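Local coordinates for protein alpha-14 giardin (PDB 3CHJ) that probably serves as a calcium-regulated structural element that binds phospholipid bilayers and links them to the underlying axoneme, at residues F233-D238 against C244-F249; D229-K234 against S262-R267; I111-V116 against G155-R160. All coordinates share one frame; numbering follows the deposited sequence.

Contact 1 (F233-D238 against C244-F249); sequences FKLAHD and CCAAAF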
ATOM      1  N   PHE A 233       5.399   5.528  10.808  1.00  9.87           N
ATOM      2  CA  PHE A 233       6.812   5.115  10.966  1.00  8.99           C
ATOM      3  C   PHE A 233       6.978   3.606  11.034  1.00  9.90           C
ATOM      4  O   PHE A 233       7.995   3.068  10.549  1.00 10.03           O
ATOM      5  CB  PHE A 233       7.475   5.841  12.138  1.00  9.77           C
ATOM      6  CG  PHE A 233       7.891   7.238  11.796  1.00  8.94           C
ATOM      7  CD1 PHE A 233       9.215   7.498  11.410  1.00 11.10           C
ATOM      8  CD2 PHE A 233       6.978   8.282  11.824  1.00  9.96           C
ATOM      9  CE1 PHE A 233       9.629   8.802  11.063  1.00 11.14           C
ATOM     10  CE2 PHE A 233       7.376   9.587  11.478  1.00 11.09           C
ATOM     11  CZ  PHE A 233       8.707   9.849  11.117  1.00 11.03           C
ATOM     12  N   LYS A 234       5.997   2.905  11.602  1.00  9.73           N
ATOM     13  CA  LYS A 234       6.024   1.437  11.549  1.00 10.30           C
ATOM     14  C   LYS A 234       5.904   0.959  10.096  1.00 10.37           C
ATOM     15  O   LYS A 234       6.629   0.047   9.667  1.00 10.68           O
ATOM     16  CB  LYS A 234       4.878   0.843  12.366  1.00 11.23           C
ATOM     17  CG  LYS A 234       5.069   0.876  13.865  1.00 11.58           C
ATOM     18  CD  LYS A 234       3.827   0.302  14.532  1.00 13.87           C
ATOM     19  CE  LYS A 234       4.127   0.048  15.987  1.00 18.80           C
ATOM     20  NZ  LYS A 234       2.978  -0.612  16.684  1.00 22.53           N
ATOM     21  N   LEU A 235       4.997   1.580   9.342  1.00 10.38           N
ATOM     22  CA  LEU A 235       4.766   1.182   7.954  1.00 10.50           C
ATOM     23  C   LEU A 235       6.023   1.438   7.112  1.00 10.12           C
ATOM     24  O   LEU A 235       6.422   0.554   6.346  1.00 11.07           O
ATOM     25  CB  LEU A 235       3.542   1.911   7.390  1.00 11.15           C
ATOM     26  CG  LEU A 235       3.212   1.501   5.949  1.00 10.65           C
ATOM     27  CD1 LEU A 235       2.827   0.039   5.872  1.00 13.73           C
ATOM     28  CD2 LEU A 235       2.110   2.410   5.374  1.00 11.41           C
ATOM     29  N   ALA A 236       6.663   2.597   7.295  1.00  9.99           N
ATOM     30  CA  ALA A 236       7.901   2.936   6.582  1.00  9.91           C
ATOM     31  C   ALA A 236       8.996   1.953   6.977  1.00 10.57           C
ATOM     32  O   ALA A 236       9.726   1.450   6.116  1.00 10.68           O
ATOM     33  CB  ALA A 236       8.343   4.358   6.878  1.00 10.29           C
ATOM     34  N   HIS A 237       9.109   1.678   8.275  1.00  9.70           N
ATOM     35  CA  HIS A 237      10.063   0.659   8.735  1.00 10.37           C
ATOM     36  C   HIS A 237       9.882  -0.656   7.980  1.00 10.82           C
ATOM     37  O   HIS A 237      10.826  -1.209   7.409  1.00 10.85           O
ATOM     38  CB  HIS A 237       9.936   0.387  10.244  1.00 11.20           C
ATOM     39  CG  HIS A 237      10.791  -0.758  10.697  1.00 11.95           C
ATOM     40  ND1 HIS A 237      10.430  -2.074  10.500  1.00 14.46           N
ATOM     41  CD2 HIS A 237      12.014  -0.783  11.280  1.00 15.16           C
ATOM     42  CE1 HIS A 237      11.397  -2.863  10.948  1.00 15.52           C
ATOM     43  NE2 HIS A 237      12.360  -2.102  11.440  1.00 16.24           N
ATOM     44  N   ASP A 238       8.656  -1.163   7.985  1.00 10.23           N
ATOM     45  CA  ASP A 238       8.366  -2.459   7.416  1.00 11.25           C
ATOM     46  C   ASP A 238       8.552  -2.460   5.897  1.00 11.66           C
ATOM     47  O   ASP A 238       9.068  -3.433   5.331  1.00 11.89           O
ATOM     48  CB  ASP A 238       6.945  -2.853   7.795  1.00 11.29           C
ATOM     49  CG  ASP A 238       6.813  -3.207   9.269  1.00 13.35           C
ATOM     50  OD1 ASP A 238       7.828  -3.208  10.017  1.00 13.10           O
ATOM     51  OD2 ASP A 238       5.682  -3.508   9.699  1.00 15.43           O
ATOM     52  N   CYS A 244       6.702  -7.464   2.309  1.00 14.01           N
ATOM     53  CA  CYS A 244       5.678  -8.464   2.676  1.00 13.90           C
ATOM     54  C   CYS A 244       5.193  -8.282   4.110  1.00 13.76           C
ATOM     55  O   CYS A 244       4.004  -8.464   4.411  1.00 14.10           O
ATOM     56  CB  CYS A 244       6.162  -9.898   2.444  1.00 15.17           C
ATOM     57  SG  CYS A 244       6.343 -10.278   0.698  1.00 17.73           S
ATOM     58  N   CYS A 245       6.114  -7.875   4.984  1.00 13.49           N
ATOM     59  CA  CYS A 245       5.773  -7.544   6.358  1.00 15.09           C
ATOM     60  C   CYS A 245       4.917  -6.280   6.420  1.00 13.52           C
ATOM     61  O   CYS A 245       3.970  -6.211   7.215  1.00 13.28           O
ATOM     62  CB  CYS A 245       7.029  -7.370   7.186  1.00 15.10           C
ATOM     63  SG  CYS A 245       7.747  -8.977   7.641  1.00 21.87           S
ATOM     64  N   ALA A 246       5.241  -5.299   5.577  1.00 12.76           N
ATOM     65  CA  ALA A 246       4.431  -4.086   5.510  1.00 11.12           C
ATOM     66  C   ALA A 246       2.985  -4.380   5.095  1.00 11.44           C
ATOM     67  O   ALA A 246       2.042  -3.820   5.663  1.00 11.15           O
ATOM     68  CB  ALA A 246       5.083  -3.039   4.589  1.00 11.94           C
ATOM     69  N   ALA A 247       2.817  -5.250   4.107  1.00 10.41           N
ATOM     70  CA  ALA A 247       1.490  -5.611   3.640  1.00 10.91           C
ATOM     71  C   ALA A 247       0.733  -6.321   4.770  1.00 10.87           C
ATOM     72  O   ALA A 247      -0.429  -6.028   5.024  1.00 11.48           O
ATOM     73  CB  ALA A 247       1.593  -6.512   2.420  1.00 11.86           C
ATOM     74  N   ALA A 248       1.389  -7.273   5.443  1.00 10.89           N
ATOM     75  CA  ALA A 248       0.751  -7.968   6.568  1.00 10.51           C
ATOM     76  C   ALA A 248       0.339  -7.021   7.683  1.00 10.87           C
ATOM     77  O   ALA A 248      -0.745  -7.141   8.236  1.00 11.94           O
ATOM     78  CB  ALA A 248       1.662  -9.072   7.115  1.00 11.70           C
ATOM     79  N   PHE A 249       1.219  -6.070   7.990  1.00 11.09           N
ATOM     80  CA  PHE A 249       0.927  -5.061   9.006  1.00 11.03           C
ATOM     81  C   PHE A 249      -0.286  -4.236   8.608  1.00 11.69           C
ATOM     82  O   PHE A 249      -1.209  -4.081   9.408  1.00 11.88           O
ATOM     83  CB  PHE A 249       2.165  -4.167   9.195  1.00 11.48           C
ATOM     84  CG  PHE A 249       1.929  -2.947  10.073  1.00 11.65           C
ATOM     85  CD1 PHE A 249       1.483  -3.087  11.384  1.00 14.43           C
ATOM     86  CD2 PHE A 249       2.147  -1.663   9.566  1.00 13.07           C
ATOM     87  CE1 PHE A 249       1.271  -1.953  12.197  1.00 14.53           C
ATOM     88  CE2 PHE A 249       1.934  -0.509  10.385  1.00 13.59           C
ATOM     89  CZ  PHE A 249       1.492  -0.672  11.679  1.00 14.37           C
TER

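Contact 2 (D229-K234 against S262-R267); sequences DEYAFK and SNRLNR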
ATOM      1  N   ASP A 229       1.208   8.968  13.538  1.00 10.65           N
ATOM      2  CA  ASP A 229       2.682   8.968  13.515  1.00 10.22           C
ATOM      3  C   ASP A 229       3.207   7.555  13.675  1.00 10.01           C
ATOM      4  O   ASP A 229       4.142   7.137  12.962  1.00 10.05           O
ATOM      5  CB  ASP A 229       3.290   9.747  14.693  1.00 10.33           C
ATOM      6  CG  ASP A 229       3.202  11.247  14.552  1.00 12.87           C
ATOM      7  OD1 ASP A 229       2.816  11.764  13.486  1.00 12.58           O
ATOM      8  OD2 ASP A 229       3.576  11.912  15.537  1.00 14.50           O
ATOM      9  N   GLU A 230       2.688   6.833  14.671  1.00  9.84           N
ATOM     10  CA  GLU A 230       3.163   5.480  14.941  1.00 10.63           C
ATOM     11  C   GLU A 230       2.896   4.522  13.787  1.00 10.12           C
ATOM     12  O   GLU A 230       3.778   3.762  13.402  1.00 10.84           O
ATOM     13  CB  GLU A 230       2.538   4.956  16.230  1.00 11.24           C
ATOM     14  CG  GLU A 230       3.074   3.619  16.648  1.00 13.56           C
ATOM     15  CD  GLU A 230       2.435   3.093  17.906  1.00 19.84           C
ATOM     16  OE1 GLU A 230       1.522   3.765  18.446  1.00 20.63           O
ATOM     17  OE2 GLU A 230       2.833   1.990  18.344  1.00 22.17           O
ATOM     18  N   TYR A 231       1.706   4.585  13.210  1.00  9.33           N
ATOM     19  CA  TYR A 231       1.385   3.743  12.064  1.00  9.84           C
ATOM     20  C   TYR A 231       2.346   4.062  10.905  1.00  9.62           C
ATOM     21  O   TYR A 231       2.912   3.145  10.280  1.00 10.39           O
ATOM     22  CB  TYR A 231      -0.070   3.985  11.645  1.00 11.05           C
ATOM     23  CG  TYR A 231      -0.412   3.219  10.404  1.00 10.54           C
ATOM     24  CD1 TYR A 231      -0.743   1.863  10.461  1.00 11.00           C
ATOM     25  CD2 TYR A 231      -0.407   3.849   9.173  1.00  9.09           C
ATOM     26  CE1 TYR A 231      -1.042   1.149   9.283  1.00 14.03           C
ATOM     27  CE2 TYR A 231      -0.698   3.143   7.988  1.00 11.31           C
ATOM     28  CZ  TYR A 231      -1.029   1.791   8.068  1.00 12.03           C
ATOM     29  OH  TYR A 231      -1.328   1.085   6.913  1.00 13.86           O
ATOM     30  N   ALA A 232       2.530   5.352  10.629  1.00  9.86           N
ATOM     31  CA  ALA A 232       3.351   5.794   9.496  1.00  9.22           C
ATOM     32  C   ALA A 232       4.796   5.328   9.641  1.00  9.94           C
ATOM     33  O   ALA A 232       5.353   4.781   8.695  1.00 10.20           O
ATOM     34  CB  ALA A 232       3.289   7.286   9.340  1.00 10.19           C
ATOM     35  N   PHE A 233       5.399   5.528  10.808  1.00  9.87           N
ATOM     36  CA  PHE A 233       6.812   5.115  10.966  1.00  8.99           C
ATOM     37  C   PHE A 233       6.978   3.606  11.034  1.00  9.90           C
ATOM     38  O   PHE A 233       7.995   3.068  10.549  1.00 10.03           O
ATOM     39  CB  PHE A 233       7.475   5.841  12.138  1.00  9.77           C
ATOM     40  CG  PHE A 233       7.891   7.238  11.796  1.00  8.94           C
ATOM     41  CD1 PHE A 233       9.215   7.498  11.410  1.00 11.10           C
ATOM     42  CD2 PHE A 233       6.978   8.282  11.824  1.00  9.96           C
ATOM     43  CE1 PHE A 233       9.629   8.802  11.063  1.00 11.14           C
ATOM     44  CE2 PHE A 233       7.376   9.587  11.478  1.00 11.09           C
ATOM     45  CZ  PHE A 233       8.707   9.849  11.117  1.00 11.03           C
ATOM     46  N   LYS A 234       5.997   2.905  11.602  1.00  9.73           N
ATOM     47  CA  LYS A 234       6.024   1.437  11.549  1.00 10.30           C
ATOM     48  C   LYS A 234       5.904   0.959  10.096  1.00 10.37           C
ATOM     49  O   LYS A 234       6.629   0.047   9.667  1.00 10.68           O
ATOM     50  CB  LYS A 234       4.878   0.843  12.366  1.00 11.23           C
ATOM     51  CG  LYS A 234       5.069   0.876  13.865  1.00 11.58           C
ATOM     52  CD  LYS A 234       3.827   0.302  14.532  1.00 13.87           C
ATOM     53  CE  LYS A 234       4.127   0.048  15.987  1.00 18.80           C
ATOM     54  NZ  LYS A 234       2.978  -0.612  16.684  1.00 22.53           N
ATOM     55  N   SER A 262     -12.967  -1.536   4.648  1.00 27.21           N
ATOM     56  CA  SER A 262     -12.991  -2.062   3.264  1.00 26.31           C
ATOM     57  C   SER A 262     -12.237  -1.210   2.233  1.00 24.72           C
ATOM     58  O   SER A 262     -11.592  -1.754   1.335  1.00 22.94           O
ATOM     59  CB  SER A 262     -14.424  -2.364   2.781  1.00 26.45           C
ATOM     60  OG  SER A 262     -15.063  -1.221   2.234  1.00 30.23           O
ATOM     61  N   ASN A 263     -12.316   0.111   2.349  1.00 23.09           N
ATOM     62  CA  ASN A 263     -11.504   0.974   1.472  1.00 22.16           C
ATOM     63  C   ASN A 263     -10.022   0.733   1.663  1.00 20.52           C
ATOM     64  O   ASN A 263      -9.249   0.641   0.667  1.00 19.53           O
ATOM     65  CB  ASN A 263     -11.835   2.441   1.714  1.00 23.15           C
ATOM     66  CG  ASN A 263     -13.203   2.794   1.221  1.00 24.96           C
ATOM     67  OD1 ASN A 263     -13.608   2.380   0.136  1.00 29.08           O
ATOM     68  ND2 ASN A 263     -13.937   3.563   2.021  1.00 28.84           N
ATOM     69  N   ARG A 264      -9.601   0.624   2.917  1.00 19.11           N
ATOM     70  CA  ARG A 264      -8.197   0.322   3.184  1.00 18.01           C
ATOM     71  C   ARG A 264      -7.842  -1.083   2.692  1.00 16.45           C
ATOM     72  O   ARG A 264      -6.809  -1.273   2.050  1.00 15.20           O
ATOM     73  CB  ARG A 264      -7.766   0.533   4.656  1.00 18.81           C
ATOM     74  CG  ARG A 264      -6.334   0.034   4.955  1.00 19.79           C
ATOM     75  CD  ARG A 264      -5.851   0.351   6.370  1.00 20.41           C
ATOM     76  NE  ARG A 264      -5.032   1.564   6.382  1.00 17.84           N
ATOM     77  CZ  ARG A 264      -4.733   2.259   7.480  1.00 18.09           C
ATOM     78  NH1 ARG A 264      -5.242   1.898   8.654  1.00 18.32           N
ATOM     79  NH2 ARG A 264      -3.932   3.316   7.403  1.00 13.69           N
ATOM     80  N   LEU A 265      -8.698  -2.072   2.975  1.00 14.76           N
ATOM     81  CA  LEU A 265      -8.425  -3.426   2.502  1.00 13.66           C
ATOM     82  C   LEU A 265      -8.243  -3.430   0.995  1.00 12.68           C
ATOM     83  O   LEU A 265      -7.337  -4.108   0.478  1.00 12.82           O
ATOM     84  CB  LEU A 265      -9.541  -4.407   2.908  1.00 14.01           C
ATOM     85  CG  LEU A 265      -9.666  -4.674   4.418  1.00 14.81           C
ATOM     86  CD1 LEU A 265     -11.033  -5.295   4.743  1.00 16.18           C
ATOM     87  CD2 LEU A 265      -8.562  -5.576   4.906  1.00 15.53           C
ATOM     88  N   ASN A 266      -9.117  -2.717   0.285  1.00 11.99           N
ATOM     89  CA  ASN A 266      -9.055  -2.703  -1.182  1.00 11.85           C
ATOM     90  C   ASN A 266      -7.739  -2.118  -1.675  1.00 11.64           C
ATOM     91  O   ASN A 266      -7.072  -2.715  -2.531  1.00 12.31           O
ATOM     92  CB  ASN A 266     -10.229  -1.915  -1.780  1.00 11.23           C
ATOM     93  CG  ASN A 266     -11.532  -2.663  -1.683  1.00 12.66           C
ATOM     94  OD1 ASN A 266     -11.555  -3.847  -1.309  1.00 13.87           O
ATOM     95  ND2 ASN A 266     -12.625  -2.000  -2.066  1.00 13.25           N
ATOM     96  N   ARG A 267      -7.372  -0.943  -1.164  1.00 11.51           N
ATOM     97  CA  ARG A 267      -6.177  -0.295  -1.707  1.00 10.75           C
ATOM     98  C   ARG A 267      -4.906  -1.071  -1.348  1.00 11.09           C
ATOM     99  O   ARG A 267      -3.992  -1.193  -2.176  1.00 10.74           O
ATOM    100  CB  ARG A 267      -6.084   1.183  -1.294  1.00 10.74           C
ATOM    101  CG  ARG A 267      -5.879   1.399   0.178  1.00 11.62           C
ATOM    102  CD  ARG A 267      -5.634   2.875   0.424  1.00 13.05           C
ATOM    103  NE  ARG A 267      -5.648   3.184   1.850  1.00 12.89           N
ATOM    104  CZ  ARG A 267      -6.671   3.737   2.487  1.00 13.85           C
ATOM    105  NH1 ARG A 267      -7.794   4.060   1.832  1.00 14.69           N
ATOM    106  NH2 ARG A 267      -6.565   3.967   3.794  1.00 16.17           N
TER

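Contact 3 (I111-V116 against G155-R160); sequences IETHEV and GDRIPR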
ATOM      1  N   ILE A 111       5.639   2.546  -1.673  1.00 15.89           N
ATOM      2  CA  ILE A 111       6.091   2.474  -3.060  1.00 17.78           C
ATOM      3  C   ILE A 111       7.566   2.844  -3.216  1.00 18.81           C
ATOM      4  O   ILE A 111       8.129   3.631  -2.444  1.00 19.27           O
ATOM      5  CB  ILE A 111       5.201   3.306  -3.997  1.00 17.41           C
ATOM      6  CG1 ILE A 111       5.206   4.791  -3.579  1.00 18.37           C
ATOM      7  CG2 ILE A 111       3.811   2.694  -4.000  1.00 16.35           C
ATOM      8  CD1 ILE A 111       4.355   5.702  -4.438  1.00 17.93           C
ATOM      9  N   GLU A 112       8.190   2.268  -4.235  1.00 19.83           N
ATOM     10  CA  GLU A 112       9.617   2.483  -4.448  1.00 21.40           C
ATOM     11  C   GLU A 112       9.913   3.923  -4.887  1.00 22.21           C
ATOM     12  O   GLU A 112       9.026   4.614  -5.414  1.00 21.88           O
ATOM     13  CB  GLU A 112      10.142   1.480  -5.488  1.00 21.62           C
ATOM     14  CG  GLU A 112       9.833   0.003  -5.166  1.00 23.01           C
ATOM     15  CD  GLU A 112      10.546  -0.510  -3.921  1.00 25.51           C
ATOM     16  OE1 GLU A 112      11.599   0.042  -3.552  1.00 27.52           O
ATOM     17  OE2 GLU A 112      10.049  -1.479  -3.309  1.00 27.30           O
ATOM     18  N   THR A 113      11.148   4.388  -4.665  1.00 23.56           N
ATOM     19  CA  THR A 113      11.502   5.769  -5.016  1.00 25.39           C
ATOM     20  C   THR A 113      11.286   6.034  -6.506  1.00 25.14           C
ATOM     21  O   THR A 113      10.785   7.103  -6.880  1.00 25.40           O
ATOM     22  CB  THR A 113      12.962   6.156  -4.649  1.00 25.89           C
ATOM     23  OG1 THR A 113      13.464   5.291  -3.624  1.00 31.09           O
ATOM     24  CG2 THR A 113      13.014   7.608  -4.171  1.00 27.35           C
ATOM     25  N   HIS A 114      11.645   5.064  -7.353  1.00 24.84           N
ATOM     26  CA  HIS A 114      11.402   5.197  -8.799  1.00 24.90           C
ATOM     27  C   HIS A 114       9.916   5.376  -9.127  1.00 23.63           C
ATOM     28  O   HIS A 114       9.562   6.110 -10.053  1.00 23.37           O
ATOM     29  CB  HIS A 114      12.048   4.050  -9.613  1.00 25.64           C
ATOM     30  CG  HIS A 114      11.348   2.724  -9.489  1.00 29.22           C
ATOM     31  ND1 HIS A 114      10.258   2.382 -10.261  1.00 31.68           N
ATOM     32  CD2 HIS A 114      11.612   1.642  -8.714  1.00 31.78           C
ATOM     33  CE1 HIS A 114       9.862   1.160  -9.948  1.00 32.89           C
ATOM     34  NE2 HIS A 114      10.671   0.686  -9.016  1.00 33.17           N
ATOM     35  N   GLU A 115       9.057   4.721  -8.343  1.00 21.67           N
ATOM     36  CA  GLU A 115       7.608   4.791  -8.534  1.00 20.68           C
ATOM     37  C   GLU A 115       7.083   6.152  -8.075  1.00 19.47           C
ATOM     38  O   GLU A 115       6.156   6.676  -8.658  1.00 17.84           O
ATOM     39  CB  GLU A 115       6.892   3.681  -7.770  1.00 20.48           C
ATOM     40  CG  GLU A 115       5.407   3.498  -8.177  1.00 23.20           C
ATOM     41  CD  GLU A 115       5.208   2.832  -9.544  1.00 28.36           C
ATOM     42  OE1 GLU A 115       6.036   1.984  -9.932  1.00 31.36           O
ATOM     43  OE2 GLU A 115       4.207   3.148 -10.230  1.00 30.72           O
ATOM     44  N   VAL A 116       7.673   6.719  -7.026  1.00 19.13           N
ATOM     45  CA  VAL A 116       7.283   8.080  -6.617  1.00 19.01           C
ATOM     46  C   VAL A 116       7.606   9.058  -7.742  1.00 19.95           C
ATOM     47  O   VAL A 116       6.804   9.933  -8.081  1.00 19.33           O
ATOM     48  CB  VAL A 116       7.988   8.547  -5.313  1.00 19.09           C
ATOM     49  CG1 VAL A 116       7.534   9.948  -4.946  1.00 20.24           C
ATOM     50  CG2 VAL A 116       7.665   7.588  -4.171  1.00 19.11           C
ATOM     51  N   GLY A 155      11.212  14.001  -2.303  1.00 19.88           N
ATOM     52  CA  GLY A 155      12.642  13.691  -2.176  1.00 20.36           C
ATOM     53  C   GLY A 155      13.120  12.468  -2.934  1.00 20.55           C
ATOM     54  O   GLY A 155      12.463  11.976  -3.843  1.00 21.06           O
ATOM     55  N   ASP A 156      14.286  11.973  -2.541  1.00 21.62           N
ATOM     56  CA  ASP A 156      14.910  10.831  -3.175  1.00 22.42           C
ATOM     57  C   ASP A 156      15.516   9.995  -2.063  1.00 22.07           C
ATOM     58  O   ASP A 156      15.721  10.488  -0.954  1.00 22.60           O
ATOM     59  CB  ASP A 156      16.028  11.319  -4.116  1.00 23.29           C
ATOM     60  CG  ASP A 156      16.519  10.245  -5.098  1.00 26.17           C
ATOM     61  OD1 ASP A 156      16.050   9.071  -5.083  1.00 26.89           O
ATOM     62  OD2 ASP A 156      17.417  10.596  -5.910  1.00 29.25           O
ATOM     63  N   ARG A 157      15.785   8.736  -2.373  1.00 22.04           N
ATOM     64  CA  ARG A 157      16.491   7.851  -1.466  1.00 21.70           C
ATOM     65  C   ARG A 157      17.848   7.545  -2.080  1.00 22.72           C
ATOM     66  O   ARG A 157      17.934   6.936  -3.145  1.00 23.99           O
ATOM     67  CB  ARG A 157      15.685   6.577  -1.242  1.00 20.93           C
ATOM     68  CG  ARG A 157      14.426   6.812  -0.416  1.00 19.51           C
ATOM     69  CD  ARG A 157      13.659   5.525  -0.217  1.00 16.63           C
ATOM     70  NE  ARG A 157      12.386   5.808   0.452  1.00 17.69           N
ATOM     71  CZ  ARG A 157      12.229   5.954   1.766  1.00 16.84           C
ATOM     72  NH1 ARG A 157      13.241   5.782   2.611  1.00 15.51           N
ATOM     73  NH2 ARG A 157      11.015   6.235   2.261  1.00 19.27           N
ATOM     74  N   ILE A 158      18.902   7.985  -1.406  1.00 23.51           N
ATOM     75  CA  ILE A 158      20.252   7.904  -1.967  1.00 24.38           C
ATOM     76  C   ILE A 158      21.198   7.100  -1.059  1.00 23.60           C
ATOM     77  O   ILE A 158      21.096   7.202   0.165  1.00 23.30           O
ATOM     78  CB  ILE A 158      20.839   9.322  -2.290  1.00 25.10           C
ATOM     79  CG1 ILE A 158      21.224  10.119  -1.022  1.00 27.29           C
ATOM     80  CG2 ILE A 158      19.909  10.111  -3.244  1.00 26.77           C
ATOM     81  CD1 ILE A 158      20.142  10.355   0.038  1.00 30.03           C
ATOM     82  N   PRO A 159      22.097   6.288  -1.659  1.00 23.31           N
ATOM     83  CA  PRO A 159      23.033   5.487  -0.865  1.00 23.11           C
ATOM     84  C   PRO A 159      23.955   6.293   0.039  1.00 23.17           C
ATOM     85  O   PRO A 159      24.297   7.441  -0.261  1.00 22.71           O
ATOM     86  CB  PRO A 159      23.840   4.723  -1.926  1.00 23.02           C
ATOM     87  CG  PRO A 159      22.948   4.701  -3.129  1.00 23.66           C
ATOM     88  CD  PRO A 159      22.279   6.043  -3.103  1.00 23.92           C
ATOM     89  N   ARG A 160      24.330   5.671   1.155  1.00 22.39           N
ATOM     90  CA  ARG A 160      25.175   6.275   2.182  1.00 23.31           C
ATOM     91  C   ARG A 160      26.255   5.280   2.536  1.00 22.88           C
ATOM     92  O   ARG A 160      26.095   4.080   2.302  1.00 23.40           O
ATOM     93  CB  ARG A 160      24.371   6.535   3.451  1.00 23.89           C
ATOM     94  CG  ARG A 160      23.499   7.722   3.375  1.00 26.81           C
ATOM     95  CD  ARG A 160      22.523   7.659   4.523  1.00 26.22           C
ATOM     96  NE  ARG A 160      21.893   8.960   4.730  1.00 28.31           N
ATOM     97  CZ  ARG A 160      20.838   9.398   4.065  1.00 25.64           C
ATOM     98  NH1 ARG A 160      20.257   8.648   3.129  1.00 22.36           N
ATOM     99  NH2 ARG A 160      20.367  10.605   4.338  1.00 29.64           N
TER

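Contact 1 (F233-D238 against C244-F249)
A helical hairpin of the all-helical annexin fold brings Asp238 and Leu235, on helix 227-241, against Ala246 and Phe249, on helix 243-254. The two short segments run roughly antiparallel, 149° between their directions, with axes 8.4 Å apart at closest approach. The backbones come nearest at Asp238 and Ala246, where the Asp238 CB rests on the Ala246 CA at 3.6 Å; the short methyl of Ala246 lets the backbones come this close. One turn farther from the connection, the Phe249 ring lies between the helices. Its CG lies anti to the backbone N (chi1 171°), which sends the ring across to the first helix. There the Lys234 CB meets the Phe249 CZ at 3.8 Å, and the extended lysine chain crosses the phenylalanine at about a right angle, its CD also touching CZ, before NZ reaches a salt bridge with Glu230. Leu235 reaches the ring beside CD2: its CD1 sits 4.0 Å from the Ala246 CB and 4.1 Å from the Phe249 CD2. The Asp238 carboxylate stands steeply to the ring, planes 83° apart, with its OD2 3.6 Å from the Phe249 CB. Its other oxygen, Asp238 OD1, accepts a hydrogen bond of 2.9 Å from the His237 ND1, on the anti side and close to both planes, and a salt bridge from Arg218, which also makes a cation-pi contact with Phe249. The helices are thus joined by van der Waals packing, while OD1 of the buried carboxylate is held by His237 and Arg218, and the positive charge of Arg218 probably helps keep it ionised.

Contact 2 (D229-K234 against S262-R267)
The Tyr231 OH is held by two hydrogen-bonding partners, Asp106 OD1 and Ser250 OG, and these help fix the phenol under the guanidinium of Arg264. The guanidinium lies flat over one face of the ring, the planes inclined by only 28°. It sits off-centre, toward the hydroxyl end: the Arg264 CZ is 4.4 Å from the centroid of the Tyr231 ring and 34° from the ring normal. The closest atom is the Arg264 NH2, 3.3 Å from both CE2 and CZ of Tyr231. The Tyr231 OH is 3.5 Å from this same NH2, but the angle is too poor for a hydrogen bond, and the attraction is that of a cation over a pi system. The two side chains reach toward each other from opposite directions and span a wide separation, with 13.5 Å between the CA atoms of Tyr231 and Arg264. Arg264 leaves its helix extended and then bends at chi3 (-97°), a turn that lays its planar end on the ring. Helices 227-241 and 262-272 are thereby bridged near the centre of the chain, in a buried polar cluster consistent with the charged core known from annexins. Asp106, on helix 101-108, completes the cluster: its OD1 is the partner of the Tyr231 OH and its OD2 takes salt bridges from the NE atoms of Arg264 and Arg267.

Contact 3 (I111-V116 against G155-R160)
The first turn of helix 113-127 meets an extended loop that leaves helix 144-154 at Gly155; the backbones come nearest at Thr113 and Asp156, whose CA atoms are 6.4 Å apart. Thr113, directly after the N-cap residue Glu112, carries the contact with both branches of its side chain. The Thr113 OG1 lies alongside the aliphatic part of Arg157, 3.4 Å from its CD and 3.5 Å from its CB. The methyl does the rest: the Thr113 CG2 is 3.5 Å from the Asp156 OD1 and equally close to the Arg157 N. With chi1 at -22° the threonine is nearly eclipsed, a mildly strained setting that turns OG1 to the Arg157 chain and CG2 to the Asp156 carboxylate and the Arg157 N. Asp156 curls back so that its OD1 also accepts a weak, bent bond of 2.7 Å from the Arg157 N. Arg157 stays extended from CG to NE, carrying its guanidinium past Thr113 to the backbone oxygens of Tyr196 and Phe193. The contact lies at the surface, where the loop between helices 144-154 and 162-177 passes the start of helix 113-127; Arg157 ties that loop to the C-terminal end of helix 186-195 and touches Leu240 of helix 227-241.

Along the chain contact 3 closes before the other two open, and contacts 1 and 2 then start from the same part of helix 227-241, sharing Phe233 and Lys234. Their partners, helices 243-254 and 262-272, follow each other in sequence, so contact 1 is a local hairpin and contact 2 a longer reach. The centres of these two are 9 Å apart, and they touch directly, the Phe249 CE2 packing 3.6 Å from the Tyr231 CD1. Contact 3 lies toward the surface, its centre about 17 Å from that of contact 1 and about 20 Å from that of contact 2. Contacts 1 and 2 tie together interior helices, and contact 3 separately fixes a surface loop to the start of helix 113-127.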